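Local atomic coordinates of lactose Operon Repressor (Escherichia coli, PDB entry 1JYE), a protein that binds operator DNA to repress transcription of the lactose operon, and releases it when an inducer sugar binds. Residues D130-I134 with V150-I156; P284-K290 with S322-T328. The protein carries 1 engineered substitution. All coordinates share one frame; numbering follows the deposited sequence.

Interaction 1 (D130-I134 with V150-I156); sequences DQDAI and VSDQTPI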
# COMPACT_ATOMS: atom_id res chain seq x y z
N ASP A 130 15.83 -14.13 16.51
CA ASP A 130 16.66 -13.74 17.66
C ASP A 130 18.13 -13.51 17.35
O ASP A 130 18.65 -12.41 17.55
CB ASP A 130 16.51 -14.78 18.77
CG ASP A 130 17.13 -14.32 20.08
OD1 ASP A 130 18.33 -14.62 20.32
OD2 ASP A 130 16.43 -13.65 20.87
N GLN A 131 18.81 -14.55 16.87
CA GLN A 131 20.23 -14.44 16.56
C GLN A 131 20.58 -13.42 15.49
O GLN A 131 21.57 -12.70 15.61
CB GLN A 131 20.78 -15.82 16.17
CG GLN A 131 21.22 -16.65 17.37
CD GLN A 131 20.19 -16.68 18.48
OE1 GLN A 131 19.10 -17.22 18.33
NE2 GLN A 131 20.54 -16.08 19.62
N ASP A 132 19.76 -13.34 14.44
CA ASP A 132 20.03 -12.38 13.37
C ASP A 132 19.83 -10.93 13.84
O ASP A 132 20.57 -10.04 13.43
CB ASP A 132 19.14 -12.66 12.15
CG ASP A 132 19.53 -13.94 11.43
OD1 ASP A 132 20.68 -14.41 11.62
OD2 ASP A 132 18.70 -14.47 10.66
N ALA A 133 18.83 -10.70 14.70
CA ALA A 133 18.59 -9.35 15.20
C ALA A 133 19.77 -8.92 16.06
O ALA A 133 20.22 -7.77 15.99
CB ALA A 133 17.29 -9.32 16.01
N ILE A 134 20.28 -9.84 16.87
CA ILE A 134 21.43 -9.53 17.72
C ILE A 134 22.62 -9.21 16.83
O ILE A 134 23.40 -8.29 17.12
CB ILE A 134 21.76 -10.72 18.65
CG1 ILE A 134 20.67 -10.85 19.71
CG2 ILE A 134 23.13 -10.51 19.30
CD1 ILE A 134 20.79 -12.10 20.58
N VAL A 150 10.55 -8.10 15.16
CA VAL A 150 11.29 -9.15 15.85
C VAL A 150 10.39 -9.75 16.92
O VAL A 150 9.24 -9.35 17.08
CB VAL A 150 12.53 -8.55 16.57
CG1 VAL A 150 13.54 -8.07 15.56
CG2 VAL A 150 12.10 -7.39 17.48
N SER A 151 10.92 -10.74 17.64
CA SER A 151 10.19 -11.35 18.74
C SER A 151 10.42 -10.41 19.91
O SER A 151 11.45 -9.76 19.99
CB SER A 151 10.77 -12.72 19.08
OG SER A 151 10.32 -13.15 20.34
N ASP A 152 9.46 -10.34 20.84
CA ASP A 152 9.63 -9.47 21.99
C ASP A 152 10.56 -10.09 23.03
O ASP A 152 10.84 -9.48 24.06
CB ASP A 152 8.27 -9.14 22.61
CG ASP A 152 7.42 -10.37 22.88
OD1 ASP A 152 7.23 -11.18 21.95
OD2 ASP A 152 6.93 -10.51 24.02
N GLN A 153 11.06 -11.28 22.74
CA GLN A 153 11.97 -11.98 23.65
C GLN A 153 13.43 -11.68 23.33
O GLN A 153 14.31 -11.91 24.16
CB GLN A 153 11.73 -13.49 23.58
CG GLN A 153 10.36 -13.93 24.07
CD GLN A 153 10.10 -13.50 25.51
OE1 GLN A 153 10.90 -13.76 26.40
NE2 GLN A 153 8.96 -12.85 25.73
N THR A 154 13.69 -11.16 22.13
CA THR A 154 15.06 -10.84 21.74
C THR A 154 15.56 -9.64 22.54
O THR A 154 14.91 -8.60 22.59
CB THR A 154 15.14 -10.55 20.23
OG1 THR A 154 14.53 -11.63 19.52
CG2 THR A 154 16.60 -10.42 19.79
N PRO A 155 16.75 -9.77 23.16
CA PRO A 155 17.38 -8.73 23.98
C PRO A 155 17.95 -7.52 23.25
O PRO A 155 19.15 -7.25 23.32
CB PRO A 155 18.45 -9.50 24.74
CG PRO A 155 18.90 -10.48 23.72
CD PRO A 155 17.58 -10.98 23.14
N ILE A 156 17.09 -6.80 22.54
CA ILE A 156 17.48 -5.59 21.82
C ILE A 156 16.37 -4.57 22.03
O ILE A 156 15.35 -4.89 22.65
CB ILE A 156 17.66 -5.87 20.30
CG1 ILE A 156 16.46 -6.66 19.74
CG2 ILE A 156 18.93 -6.67 20.07
CD1 ILE A 156 15.17 -5.89 19.65
O HOH W 1 15.40 -14.50 23.07

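Interaction 2 (P284-K290 with S322-T328); sequences PPLTTIK and SLVKRKT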
# COMPACT_ATOMS: atom_id res chain seq x y z
N PRO A 284 -17.99 -9.35 1.79
CA PRO A 284 -18.49 -8.29 2.67
C PRO A 284 -17.36 -7.73 3.54
O PRO A 284 -16.25 -8.28 3.54
CB PRO A 284 -19.55 -9.02 3.50
CG PRO A 284 -18.95 -10.37 3.67
CD PRO A 284 -18.41 -10.68 2.28
N PRO A 285 -17.62 -6.64 4.27
CA PRO A 285 -16.58 -6.04 5.13
C PRO A 285 -15.93 -7.09 6.02
O PRO A 285 -16.61 -7.92 6.63
CB PRO A 285 -17.36 -4.98 5.90
CG PRO A 285 -18.30 -4.48 4.84
CD PRO A 285 -18.82 -5.78 4.23
N LEU A 286 -14.61 -7.03 6.09
CA LEU A 286 -13.80 -8.00 6.81
C LEU A 286 -13.52 -7.85 8.30
O LEU A 286 -13.02 -6.82 8.75
CB LEU A 286 -12.46 -8.13 6.07
CG LEU A 286 -11.40 -9.08 6.63
CD1 LEU A 286 -11.88 -10.52 6.50
CD2 LEU A 286 -10.09 -8.89 5.86
N THR A 287 -13.84 -8.89 9.06
CA THR A 287 -13.56 -8.91 10.49
C THR A 287 -12.06 -9.11 10.52
O THR A 287 -11.54 -9.98 9.83
CB THR A 287 -14.25 -10.09 11.18
OG1 THR A 287 -15.67 -9.88 11.17
CG2 THR A 287 -13.77 -10.23 12.62
N THR A 288 -11.36 -8.34 11.34
CA THR A 288 -9.91 -8.43 11.36
C THR A 288 -9.30 -7.98 12.69
O THR A 288 -10.02 -7.63 13.63
CB THR A 288 -9.34 -7.57 10.21
OG1 THR A 288 -7.92 -7.67 10.15
CG2 THR A 288 -9.75 -6.10 10.40
N ILE A 289 -7.97 -8.02 12.77
CA ILE A 289 -7.24 -7.61 13.95
C ILE A 289 -6.52 -6.31 13.61
O ILE A 289 -5.69 -6.27 12.70
CB ILE A 289 -6.18 -8.65 14.36
CG1 ILE A 289 -6.85 -10.01 14.61
CG2 ILE A 289 -5.41 -8.16 15.58
CD1 ILE A 289 -7.91 -9.99 15.70
N LYS A 290 -6.84 -5.25 14.33
CA LYS A 290 -6.22 -3.97 14.06
C LYS A 290 -4.81 -3.80 14.61
O LYS A 290 -4.57 -3.99 15.80
CB LYS A 290 -7.09 -2.83 14.60
CG LYS A 290 -6.47 -1.45 14.43
CD LYS A 290 -7.41 -0.37 14.96
CE LYS A 290 -6.81 1.02 14.78
NZ LYS A 290 -7.76 2.08 15.23
N SER A 322 -6.50 -4.93 18.62
CA SER A 322 -7.90 -5.12 18.96
C SER A 322 -8.63 -5.84 17.84
O SER A 322 -8.16 -5.87 16.70
CB SER A 322 -8.57 -3.77 19.24
OG SER A 322 -8.57 -2.96 18.08
N LEU A 323 -9.77 -6.42 18.17
CA LEU A 323 -10.59 -7.14 17.20
C LEU A 323 -11.61 -6.17 16.61
O LEU A 323 -12.30 -5.47 17.34
CB LEU A 323 -11.32 -8.29 17.88
CG LEU A 323 -12.39 -9.04 17.08
CD1 LEU A 323 -11.72 -9.83 15.96
CD2 LEU A 323 -13.17 -9.97 18.01
N VAL A 324 -11.69 -6.15 15.29
CA VAL A 324 -12.65 -5.29 14.60
C VAL A 324 -13.68 -6.22 13.98
O VAL A 324 -13.39 -6.91 13.00
CB VAL A 324 -11.96 -4.47 13.48
CG1 VAL A 324 -12.99 -3.59 12.78
CG2 VAL A 324 -10.85 -3.62 14.07
N LYS A 325 -14.86 -6.28 14.58
CA LYS A 325 -15.91 -7.16 14.09
C LYS A 325 -16.69 -6.54 12.94
O LYS A 325 -17.24 -5.45 13.08
CB LYS A 325 -16.89 -7.51 15.22
CG LYS A 325 -16.26 -8.27 16.37
CD LYS A 325 -17.31 -8.60 17.43
CE LYS A 325 -16.70 -9.30 18.63
NZ LYS A 325 -17.73 -9.62 19.66
N ARG A 326 -16.71 -7.23 11.81
CA ARG A 326 -17.45 -6.74 10.66
C ARG A 326 -18.46 -7.76 10.14
O ARG A 326 -19.24 -8.31 10.93
CB ARG A 326 -16.49 -6.29 9.55
CG ARG A 326 -15.62 -5.10 9.98
CD ARG A 326 -15.16 -4.27 8.78
NE ARG A 326 -14.35 -3.12 9.18
CZ ARG A 326 -13.02 -3.06 9.09
NH1 ARG A 326 -12.33 -4.10 8.62
NH2 ARG A 326 -12.38 -1.96 9.46
N LYS A 327 -18.45 -8.06 8.85
CA LYS A 327 -19.44 -8.96 8.27
C LYS A 327 -19.00 -10.34 7.79
O LYS A 327 -19.79 -11.05 7.18
CB LYS A 327 -20.12 -8.25 7.09
CG LYS A 327 -20.74 -6.91 7.42
CD LYS A 327 -21.93 -7.06 8.36
CE LYS A 327 -22.61 -5.73 8.61
NZ LYS A 327 -23.80 -5.89 9.49
N THR A 328 -17.76 -10.72 8.07
CA THR A 328 -17.27 -12.01 7.60
C THR A 328 -17.24 -13.13 8.63
O THR A 328 -16.72 -14.21 8.35
CB THR A 328 -15.86 -11.87 7.01
OG1 THR A 328 -14.99 -11.32 8.00
CG2 THR A 328 -15.89 -10.94 5.79

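Interaction 1 (D130-I134 with V150-I156)
The first turn of helix 130-139 packs on the loop between strands 145-147 and 158-161, with D130 facing T154 at the end of a type I turn that starts at S151. The two side chains run past one another, heading opposite ways. The hydroxyl T154 OG1 lies 3.1 Å from D130 OD2. The D130 carboxyl group stands anti to the backbone N (chi1 -170°), which carries OD2 over to the loop. A water lies 2.6 Å from D130 OD2 and also near Q153 O. With an alanine here, the T154 hydroxyl and this water would probably lose the carboxylate beside them. Beside D130 the contact turns apolar. A133 CB sits 4.0 Å from V150 CG1 and 4.0 Å from T154 CG2. I134 CD1 reaches P155 CG at 4.0 Å, and P155 is the centre of an inverse gamma turn. Inside the loop, S151 OG accepts from Q153 N in an ST turn. V150 also touches S158 and I160 of strand 158-161, and D152 touches that strand and strand 316-324.

Interaction 2 (P284-K290 with S322-T328)
T328 OG1 is gripped twice: T287 N donates to it at 2.9 Å in a nearly straight bond (172°), and it is also hydrogen-bonded to V270 O. The T287 hydroxyl works in the reverse direction across the same gap. T287 OG1 accepts from R326 N at 2.9 Å and is hydrogen-bonded to T329 OG1 as well. Its chi1 of -69° sets OG1 anti to the carbonyl carbon and turns CG2 toward L323 CD1. Farther along, K327 N bonds to P285 O from above the carbonyl plane. R326 runs extended from CG to NE along the opposite chain, with its CD 3.7 Å from P285 CB. R326 NH1 then gives a 2.8 Å bond to L286 O, in that carbonyl's plane but tilted 22° from the guanidinium plane. V324 CG1 covers one guanidinium face, 3.6 Å above its centre. S279 holds NH1 too, and D275 takes NH2 in a salt bridge. At the other end the chains form an antiparallel ladder. T288 and V324 are a hydrogen-bonded pair, with V324 N to T288 O at 2.8 Å. I289 and L323 are a non-hydrogen-bonded pair, with their CD1 atoms 3.8 Å apart. Where regular strand pairing stops, threonine hydroxyls and the R326 side chain meet several of the backbone groups, alongside the K327 N to P285 O bond. The R326 guanidinium is thus held from several directions, which is likely to limit its rotation.

In the fold
Interactions 1 and 2 follow one another along the chain and neither nest nor cross. Interaction 1 closes a short loop that holds the rest of helix 130-139 and strand 145-147, an edge of the first parallel sheet. The chain then runs through strand 158-161 into the second parallel sheet. Interaction 2 closes the longer loop with helix 293-308 and the first part of strand 316-324. Its strands share a mixed sheet with 158-161, consistent with the crossover strands that join the two lobes in this periplasmic-binding-protein-like fold. The contacts lie on opposite sides of the chain's centre. Their centres are 30 Å apart and their nearest atoms about 14 Å.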